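Long-range contact in sensor protein (Bacillus halodurans, PDB 3O5Y), which probably transfers phosphate from ATP to a protein histidine as a two-component sensor kinase, this chain being its GAF domain: residues D24-L38 with V41-I55. Numbering follows the deposited sequence.
With ACT (acetate ion), chain C.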
loop_
_atom_site.group_PDB
_atom_site.type_symbol
_atom_site.label_atom_id
_atom_site.label_comp_id
_atom_site.label_asym_id
_atom_site.label_seq_id
_atom_site.Cartn_x
_atom_site.Cartn_y
_atom_site.Cartn_z
ATOM N N ASP A 24 7.243 5.570 7.465
ATOM C CA ASP A 24 8.573 5.687 6.933
ATOM C C ASP A 24 8.601 5.376 5.444
ATOM O O ASP A 24 9.423 5.936 4.713
ATOM C CB ASP A 24 9.522 4.767 7.703
ATOM C CG ASP A 24 9.523 5.058 9.205
ATOM O OD1 ASP A 24 9.118 4.165 9.983
ATOM O OD2 ASP A 24 9.893 6.187 9.610
ATOM N N ARG A 25 7.699 4.510 4.980
ATOM C CA ARG A 25 7.756 4.043 3.602
ATOM C C ARG A 25 6.366 3.775 3.112
ATOM O O ARG A 25 5.558 3.231 3.844
ATOM C CB ARG A 25 8.573 2.758 3.546
ATOM C CG ARG A 25 9.129 2.398 2.186
ATOM C CD ARG A 25 8.226 1.436 1.484
ATOM N NE ARG A 25 8.771 0.995 0.211
ATOM C CZ ARG A 25 8.256 -0.006 -0.489
ATOM N NH1 ARG A 25 7.192 -0.659 -0.016
ATOM N NH2 ARG A 25 8.798 -0.351 -1.656
ATOM N N ILE A 26 6.073 4.170 1.882
ATOM C CA ILE A 26 4.778 3.883 1.274
ATOM C C ILE A 26 5.021 3.373 -0.116
ATOM O O ILE A 26 5.906 3.861 -0.813
ATOM C CB ILE A 26 3.870 5.140 1.154
ATOM C CG1 ILE A 26 3.596 5.729 2.521
ATOM C CG2 ILE A 26 2.526 4.795 0.507
ATOM C CD1 ILE A 26 2.190 6.244 2.720
ATOM N N SER A 27 4.226 2.402 -0.535
ATOM C CA SER A 27 4.207 2.047 -1.936
ATOM C C SER A 27 2.773 1.992 -2.378
ATOM O O SER A 27 1.875 1.713 -1.591
ATOM C CB SER A 27 4.903 0.713 -2.203
ATOM O OG SER A 27 4.173 -0.335 -1.626
ATOM N N PHE A 28 2.561 2.275 -3.652
ATOM C CA PHE A 28 1.244 2.184 -4.203
ATOM C C PHE A 28 1.286 1.209 -5.361
ATOM O O PHE A 28 2.213 1.231 -6.182
ATOM C CB PHE A 28 0.725 3.562 -4.633
ATOM C CG PHE A 28 -0.442 3.482 -5.548
ATOM C CD1 PHE A 28 -1.692 3.088 -5.068
ATOM C CD2 PHE A 28 -0.291 3.722 -6.908
ATOM C CE1 PHE A 28 -2.779 2.957 -5.924
ATOM C CE2 PHE A 28 -1.383 3.599 -7.776
ATOM C CZ PHE A 28 -2.633 3.209 -7.271
ATOM N N LEU A 29 0.286 0.342 -5.422
ATOM C CA LEU A 29 0.230 -0.659 -6.463
ATOM C C LEU A 29 -1.058 -0.544 -7.231
ATOM O O LEU A 29 -2.102 -0.232 -6.664
ATOM C CB LEU A 29 0.415 -2.056 -5.890
ATOM C CG LEU A 29 1.762 -2.256 -5.188
ATOM C CD1 LEU A 29 1.656 -1.947 -3.702
ATOM C CD2 LEU A 29 2.282 -3.669 -5.402
ATOM N N LEU A 30 -0.974 -0.780 -8.531
ATOM C CA LEU A 30 -2.083 -0.515 -9.422
ATOM C C LEU A 30 -2.566 -1.830 -9.999
ATOM O O LEU A 30 -1.784 -2.642 -10.470
ATOM C CB LEU A 30 -1.650 0.412 -10.563
ATOM C CG LEU A 30 -2.617 1.431 -11.194
ATOM C CD1 LEU A 30 -2.325 1.647 -12.705
ATOM C CD2 LEU A 30 -4.131 1.143 -10.987
ATOM N N LEU A 31 -3.867 -2.039 -9.945
ATOM C CA LEU A 31 -4.462 -3.176 -10.580
ATOM C C LEU A 31 -4.992 -2.737 -11.947
ATOM O O LEU A 31 -5.877 -1.887 -12.033
ATOM C CB LEU A 31 -5.579 -3.733 -9.701
ATOM C CG LEU A 31 -6.191 -5.036 -10.191
ATOM C CD1 LEU A 31 -5.166 -6.153 -10.120
ATOM C CD2 LEU A 31 -7.407 -5.386 -9.367
ATOM N N ALA A 32 -4.398 -3.280 -13.006
ATOM C CA ALA A 32 -4.973 -3.235 -14.356
ATOM C C ALA A 32 -4.932 -4.641 -14.961
ATOM O O ALA A 32 -3.955 -5.374 -14.767
ATOM C CB ALA A 32 -4.221 -2.248 -15.241
ATOM N N ASN A 33 -6.003 -5.013 -15.666
ATOM C CA ASN A 33 -6.114 -6.316 -16.342
ATOM C C ASN A 33 -5.917 -7.527 -15.418
ATOM O O ASN A 33 -5.273 -8.516 -15.803
ATOM C CB ASN A 33 -5.150 -6.392 -17.539
ATOM C CG ASN A 33 -5.521 -5.425 -18.657
ATOM O OD1 ASN A 33 -6.590 -5.542 -19.277
ATOM N ND2 ASN A 33 -4.631 -4.471 -18.930
ATOM N N GLU A 34 -6.475 -7.435 -14.208
ATOM C CA GLU A 34 -6.360 -8.491 -13.186
ATOM C C GLU A 34 -4.900 -8.787 -12.817
ATOM O O GLU A 34 -4.575 -9.885 -12.352
ATOM C CB GLU A 34 -7.086 -9.772 -13.638
ATOM N N THR A 35 -4.044 -7.786 -13.030
ATOM C CA THR A 35 -2.619 -7.849 -12.757
ATOM C C THR A 35 -2.245 -6.671 -11.837
ATOM O O THR A 35 -2.562 -5.510 -12.139
ATOM C CB THR A 35 -1.824 -7.794 -14.077
ATOM O OG1 THR A 35 -2.259 -8.864 -14.928
ATOM C CG2 THR A 35 -0.332 -7.932 -13.852
ATOM N N LEU A 36 -1.584 -6.976 -10.720
ATOM C CA LEU A 36 -1.217 -5.975 -9.735
ATOM C C LEU A 36 0.247 -5.634 -9.922
ATOM O O LEU A 36 1.104 -6.517 -9.863
ATOM C CB LEU A 36 -1.411 -6.549 -8.335
ATOM C CG LEU A 36 -1.880 -5.708 -7.143
ATOM C CD1 LEU A 36 -1.133 -6.121 -5.858
ATOM C CD2 LEU A 36 -1.841 -4.206 -7.356
ATOM N N LYS A 37 0.541 -4.358 -10.121
ATOM C CA LYS A 37 1.906 -3.926 -10.361
ATOM C C LYS A 37 2.345 -2.822 -9.404
ATOM O O LYS A 37 1.590 -1.884 -9.152
ATOM C CB LYS A 37 2.047 -3.441 -11.795
ATOM C CG LYS A 37 2.136 -4.556 -12.825
ATOM C CD LYS A 37 1.475 -4.148 -14.146
ATOM C CE LYS A 37 1.761 -5.134 -15.281
ATOM N NZ LYS A 37 2.777 -4.598 -16.224
ATOM N N LEU A 38 3.566 -2.934 -8.876
ATOM C CA LEU A 38 4.176 -1.832 -8.130
ATOM C C LEU A 38 4.232 -0.612 -9.045
ATOM O O LEU A 38 4.768 -0.687 -10.155
ATOM C CB LEU A 38 5.604 -2.185 -7.725
ATOM C CG LEU A 38 6.213 -1.683 -6.412
ATOM C CD1 LEU A 38 7.737 -1.640 -6.542
ATOM C CD2 LEU A 38 5.668 -0.354 -5.909
ATOM N N VAL A 41 6.611 4.476 -5.269
ATOM C CA VAL A 41 7.264 4.269 -3.992
ATOM C C VAL A 41 7.747 5.605 -3.414
ATOM O O VAL A 41 8.281 6.442 -4.140
ATOM C CB VAL A 41 8.487 3.340 -4.137
ATOM C CG1 VAL A 41 9.181 3.175 -2.792
ATOM C CG2 VAL A 41 8.095 1.982 -4.709
ATOM N N TYR A 42 7.566 5.795 -2.111
ATOM C CA TYR A 42 8.194 6.890 -1.387
ATOM C C TYR A 42 8.821 6.329 -0.125
ATOM O O TYR A 42 8.162 5.579 0.594
ATOM C CB TYR A 42 7.185 7.976 -1.003
ATOM C CG TYR A 42 7.791 8.987 -0.057
ATOM C CD1 TYR A 42 8.522 10.083 -0.541
ATOM C CD2 TYR A 42 7.681 8.833 1.320
ATOM C CE1 TYR A 42 9.108 11.003 0.332
ATOM C CE2 TYR A 42 8.268 9.743 2.200
ATOM C CZ TYR A 42 8.972 10.823 1.703
ATOM O OH TYR A 42 9.543 11.716 2.585
ATOM N N PRO A 43 10.080 6.707 0.184
ATOM C CA PRO A 43 11.010 7.598 -0.533
ATOM C C PRO A 43 11.412 7.023 -1.884
ATOM O O PRO A 43 11.413 5.803 -2.033
ATOM C CB PRO A 43 12.230 7.640 0.386
ATOM C CG PRO A 43 11.725 7.230 1.725
ATOM C CD PRO A 43 10.636 6.260 1.475
ATOM N N LYS A 44 11.763 7.890 -2.842
ATOM C CA LYS A 44 11.949 7.495 -4.253
ATOM C C LYS A 44 12.889 6.308 -4.456
ATOM O O LYS A 44 12.639 5.450 -5.316
ATOM C CB LYS A 44 12.405 8.689 -5.111
ATOM N N GLY A 45 13.953 6.248 -3.659
ATOM C CA GLY A 45 14.960 5.201 -3.815
ATOM C C GLY A 45 14.558 3.807 -3.353
ATOM O O GLY A 45 15.108 2.809 -3.837
ATOM N N SER A 46 13.580 3.740 -2.447
ATOM C CA SER A 46 13.403 2.576 -1.567
ATOM C C SER A 46 12.414 1.511 -2.028
ATOM O O SER A 46 11.270 1.450 -1.566
ATOM C CB SER A 46 13.051 3.035 -0.151
ATOM O OG SER A 46 11.733 3.530 -0.126
ATOM N N HIS A 47 12.884 0.669 -2.939
ATOM C CA HIS A 47 12.196 -0.553 -3.319
ATOM C C HIS A 47 13.246 -1.609 -3.638
ATOM O O HIS A 47 14.337 -1.283 -4.104
ATOM C CB HIS A 47 11.275 -0.324 -4.519
ATOM C CG HIS A 47 11.925 0.396 -5.662
ATOM N ND1 HIS A 47 11.564 1.672 -6.039
ATOM C CD2 HIS A 47 12.912 0.019 -6.515
ATOM C CE1 HIS A 47 12.296 2.050 -7.074
ATOM N NE2 HIS A 47 13.123 1.064 -7.382
ATOM N N SER A 48 12.932 -2.869 -3.357
ATOM C CA SER A 48 13.767 -3.965 -3.829
ATOM C C SER A 48 13.272 -4.449 -5.183
ATOM O O SER A 48 14.071 -4.863 -6.025
ATOM C CB SER A 48 13.802 -5.115 -2.823
ATOM O OG SER A 48 14.872 -6.008 -3.127
ATOM N N LEU A 49 11.954 -4.400 -5.376
ATOM C CA LEU A 49 11.320 -4.733 -6.649
ATOM C C LEU A 49 11.327 -3.526 -7.564
ATOM O O LEU A 49 11.060 -2.413 -7.131
ATOM C CB LEU A 49 9.870 -5.199 -6.446
ATOM C CG LEU A 49 9.573 -6.465 -5.637
ATOM C CD1 LEU A 49 8.098 -6.588 -5.368
ATOM C CD2 LEU A 49 10.071 -7.709 -6.357
ATOM N N ASP A 50 11.636 -3.747 -8.831
ATOM C CA ASP A 50 11.568 -2.693 -9.823
ATOM C C ASP A 50 10.154 -2.127 -9.875
ATOM O O ASP A 50 9.187 -2.855 -9.630
ATOM C CB ASP A 50 11.911 -3.260 -11.201
ATOM C CG ASP A 50 13.398 -3.530 -11.384
ATOM O OD1 ASP A 50 14.177 -3.469 -10.403
ATOM O OD2 ASP A 50 13.784 -3.805 -12.542
ATOM N N ILE A 51 10.034 -0.835 -10.191
ATOM C CA ILE A 51 8.741 -0.255 -10.542
ATOM C C ILE A 51 8.258 -1.077 -11.723
ATOM O O ILE A 51 9.050 -1.442 -12.593
ATOM C CB ILE A 51 8.871 1.228 -10.949
ATOM C CG1 ILE A 51 9.408 2.076 -9.783
ATOM C CG2 ILE A 51 7.548 1.783 -11.531
ATOM C CD1 ILE A 51 8.667 1.901 -8.472
ATOM N N GLY A 52 6.975 -1.418 -11.722
ATOM C CA GLY A 52 6.413 -2.236 -12.781
ATOM C C GLY A 52 6.368 -3.726 -12.474
ATOM O O GLY A 52 5.767 -4.481 -13.230
ATOM N N SER A 53 6.993 -4.166 -11.381
ATOM C CA SER A 53 6.936 -5.592 -11.011
ATOM C C SER A 53 5.501 -6.080 -10.807
ATOM O O SER A 53 4.641 -5.358 -10.286
ATOM C CB SER A 53 7.745 -5.877 -9.743
ATOM O OG SER A 53 9.115 -5.591 -9.927
ATOM N N THR A 54 5.254 -7.320 -11.209
ATOM C CA THR A 54 3.964 -7.961 -10.980
ATOM C C THR A 54 4.000 -8.709 -9.655
ATOM O O THR A 54 4.966 -9.396 -9.347
ATOM C CB THR A 54 3.606 -8.897 -12.142
ATOM O OG1 THR A 54 3.407 -8.106 -13.317
ATOM C CG2 THR A 54 2.323 -9.692 -11.855
ATOM N N ILE A 55 2.958 -8.522 -8.857
ATOM C CA ILE A 55 2.793 -9.246 -7.608
ATOM C C ILE A 55 1.909 -10.463 -7.888
ATOM O O ILE A 55 0.754 -10.310 -8.299
ATOM C CB ILE A 55 2.148 -8.353 -6.529
ATOM C CG1 ILE A 55 2.886 -7.009 -6.423
ATOM C CG2 ILE A 55 2.017 -9.104 -5.192
ATOM C CD1 ILE A 55 4.382 -7.075 -6.012
HETATM C C ACT C . 6.683 -3.439 -2.140
HETATM O O ACT C . 6.726 -4.710 -2.117
HETATM O OXT ACT C . 5.652 -2.862 -1.678
HETATM C CH3 ACT C . 7.834 -2.676 -2.709
HETATM O O HOH W 1 -0.701 -9.621 -10.332
#
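Two successive antiparallel hairpins of the GAF-domain sheet, sharing strand 35-42 and the second closed by the long loop 43-53, line a small polar pocket where Arg-25 reaches across to Ser-46. The guanidinium comes edge-on to the Ser-46 carbonyl because CG turns away from the backbone N (chi1 -160°) and the chain bends at chi2; NE donates to Ser-46 O at 3.1 Å, nearly in the guanidinium plane. CG1 of Val-41 lies obliquely beside the same group. An acetate, probably from the crystallisation liquor, occupies the pocket: Arg-25 NH1 gives its OXT a straight bond (3.2 Å, 171°), and Ser-27 OG donates to the same oxygen at 2.9 Å. With an alanine at Arg-25, Ser-46 O would probably lose its guanidinium donor and the acetate one of its bonds, so that this end of the loop is held less firmly. Many GAF domains bind small molecules; whether this site does so naturally the acetate does not tell.

Along the first hairpin Ile-26 and Tyr-42 form a hydrogen-bonded pair, Ile-26 N lying 2.8 Å from Tyr-42 O. In the second, Leu-38 N donates to Ser-53 O (3.0 Å) and Leu-38 O accepts from Gly-52 N (2.8 Å). Gly-52 occupies the positive-phi position of the type II turn 50-53, whose Asp-50 O accepts from both N and OG of Ser-53. Leu-38 CD2 meets Val-41 CG2 at 3.6 Å, while CD1 rests against Leu-49 and Ile-51. The side chains of Leu-29 and Ile-55 cross at about a right angle, CD2 3.5 Å from CG1.

Outside, Ile-26 and Tyr-42 pack on helix 6-20, and Asp-24 and Arg-25 together face Gly-115 of strand 108-116 in a classic beta bulge. From helix 61-68, Tyr-62 touches Leu-29 and Leu-36 and also bonds the acetate through OH.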